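Local atomic coordinates of amidase (Bacillus anthracis, PDB entry 5EWQ), a protein that probably hydrolyses carboxylic amides to the acid and an amine or ammonia, as an enzyme of the amidase signature family. Residues G188-P193 / S208-A213. Residues are numbered along the deposited sequence; the frame is centred on the assembly and turned at random.
Sequences GQNLNP and SATVVA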
loop_
_atom_site.group_PDB
_atom_site.type_symbol
_atom_site.label_atom_id
_atom_site.label_comp_id
_atom_site.label_asym_id
_atom_site.label_seq_id
_atom_site.Cartn_x
_atom_site.Cartn_y
_atom_site.Cartn_z
ATOM N N GLY A 188 -10.490 -11.302 8.522
ATOM C CA GLY A 188 -9.654 -12.182 9.318
ATOM C C GLY A 188 -8.177 -11.851 9.215
ATOM O O GLY A 188 -7.804 -10.710 8.944
ATOM N N GLN A 189 -7.336 -12.859 9.422
ATOM C CA GLN A 189 -5.890 -12.659 9.459
ATOM C C GLN A 189 -5.237 -12.795 8.087
ATOM O O GLN A 189 -5.473 -13.763 7.366
ATOM C CB GLN A 189 -5.247 -13.651 10.430
ATOM C CG GLN A 189 -3.728 -13.590 10.459
ATOM C CD GLN A 189 -3.211 -12.276 11.007
ATOM O OE1 GLN A 189 -3.523 -11.897 12.135
ATOM N NE2 GLN A 189 -2.421 -11.570 10.206
ATOM N N ASN A 190 -4.411 -11.814 7.739
ATOM C CA ASN A 190 -3.618 -11.862 6.518
ATOM C C ASN A 190 -2.366 -12.700 6.746
ATOM O O ASN A 190 -1.716 -12.578 7.785
ATOM C CB ASN A 190 -3.236 -10.447 6.075
ATOM C CG ASN A 190 -3.008 -10.337 4.578
ATOM O OD1 ASN A 190 -3.570 -9.461 3.925
ATOM N ND2 ASN A 190 -2.173 -11.212 4.031
ATOM N N LEU A 191 -2.029 -13.546 5.779
ATOM C CA LEU A 191 -0.837 -14.382 5.884
ATOM C C LEU A 191 0.230 -13.980 4.867
ATOM O O LEU A 191 -0.081 -13.590 3.743
ATOM C CB LEU A 191 -1.202 -15.857 5.707
ATOM C CG LEU A 191 -2.178 -16.427 6.738
ATOM C CD1 LEU A 191 -2.367 -17.918 6.521
ATOM C CD2 LEU A 191 -1.703 -16.140 8.157
ATOM N N ASN A 192 1.492 -14.073 5.278
ATOM C CA ASN A 192 2.612 -13.728 4.412
ATOM C C ASN A 192 2.916 -14.873 3.452
ATOM O O ASN A 192 3.237 -15.979 3.887
ATOM C CB ASN A 192 3.848 -13.381 5.250
ATOM C CG ASN A 192 4.945 -12.709 4.439
ATOM O OD1 ASN A 192 5.238 -13.103 3.309
ATOM N ND2 ASN A 192 5.561 -11.687 5.020
ATOM N N PRO A 193 2.818 -14.606 2.139
ATOM C CA PRO A 193 3.002 -15.611 1.085
ATOM C C PRO A 193 4.384 -16.265 1.086
ATOM O O PRO A 193 4.553 -17.322 0.478
ATOM C CB PRO A 193 2.787 -14.809 -0.206
ATOM C CG PRO A 193 3.011 -13.385 0.178
ATOM C CD PRO A 193 2.514 -13.277 1.582
ATOM N N SER A 208 -2.662 -5.340 0.368
ATOM C CA SER A 208 -2.233 -4.651 -0.841
ATOM C C SER A 208 -0.837 -5.105 -1.254
ATOM O O SER A 208 -0.483 -5.063 -2.430
ATOM C CB SER A 208 -2.259 -3.136 -0.636
ATOM O OG SER A 208 -3.574 -2.684 -0.368
ATOM N N ALA A 209 -0.052 -5.543 -0.277
ATOM C CA ALA A 209 1.275 -6.080 -0.543
ATOM C C ALA A 209 1.187 -7.521 -1.032
ATOM O O ALA A 209 1.975 -7.951 -1.871
ATOM C CB ALA A 209 2.141 -5.998 0.703
ATOM N N THR A 210 0.216 -8.259 -0.504
ATOM C CA THR A 210 0.085 -9.681 -0.793
ATOM C C THR A 210 -0.463 -9.948 -2.193
ATOM O O THR A 210 -0.010 -10.865 -2.878
ATOM C CB THR A 210 -0.824 -10.374 0.238
ATOM O OG1 THR A 210 -0.398 -10.036 1.564
ATOM C CG2 THR A 210 -0.780 -11.884 0.064
ATOM N N VAL A 211 -1.434 -9.143 -2.614
ATOM C CA VAL A 211 -2.089 -9.340 -3.904
ATOM C C VAL A 211 -1.121 -9.198 -5.077
ATOM O O VAL A 211 -1.304 -9.831 -6.116
ATOM C CB VAL A 211 -3.263 -8.357 -4.097
ATOM C CG1 VAL A 211 -4.400 -8.699 -3.151
ATOM C CG2 VAL A 211 -2.803 -6.923 -3.891
ATOM N N VAL A 212 -0.093 -8.373 -4.913
ATOM C CA VAL A 212 0.909 -8.208 -5.959
ATOM C C VAL A 212 2.065 -9.180 -5.753
ATOM O O VAL A 212 2.764 -9.534 -6.700
ATOM C CB VAL A 212 1.450 -6.763 -6.014
ATOM C CG1 VAL A 212 0.385 -5.816 -6.549
ATOM C CG2 VAL A 212 1.934 -6.319 -4.643
ATOM N N ALA A 213 2.256 -9.619 -4.513
ATOM C CA ALA A 213 3.301 -10.587 -4.204
ATOM C C ALA A 213 2.910 -11.978 -4.692
ATOM O O ALA A 213 3.736 -12.709 -5.236
ATOM C CB ALA A 213 3.582 -10.609 -2.710
#
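Asn190 and Thr210 make the one hydrogen bond between the extended segment 188-193 and helix 206-213: ND2 of Asn190 donates an N-H to OG1 of Thr210 over 3.3 Å. The bond is bent to 137°, and the hydroxyl oxygen lies well off the amide plane. CG of Asn190 stands anti to its backbone N (chi1 -153°), which carries the amide to the helix; there it lies antiparallel alongside the threonine side chain. Beside this polar link, CG2 of Thr210 packs on the CD and CG methylenes of Pro193, 3.9 Å from CD. One turn further along the helix the same ring is touched again, its CG lying 4.0 Å from CB of Ala213, so the proline rests across two successive turns.

Neither polar group depends on this pairing alone. OG1 of Thr210 is also hydrogen-bonded to OE1 of Gln236, its strongest partner, and to the carbonyl of Ser206 in the preceding turn. Asn190 bonds through OD1 to the hydroxyl of Ser206, so its amide engages two neighbouring turns, while ND2 has a weak second bond to O of Leu191 (3.2 Å). One residue earlier, NE2 of Gln189 donates almost straight to O of Asn190 (2.7 Å) and also reaches O of Ser181, just before the partner strand 183-184.

All the touching residues are buried. The contact fastens a loop leaving the small 183-184/188-189 hairpin onto the helix that begins within the Gly/Ser-rich sequence of the amidase signature, a region that in relatives supplies the bridging serine of the Ser-cisSer-Lys triad.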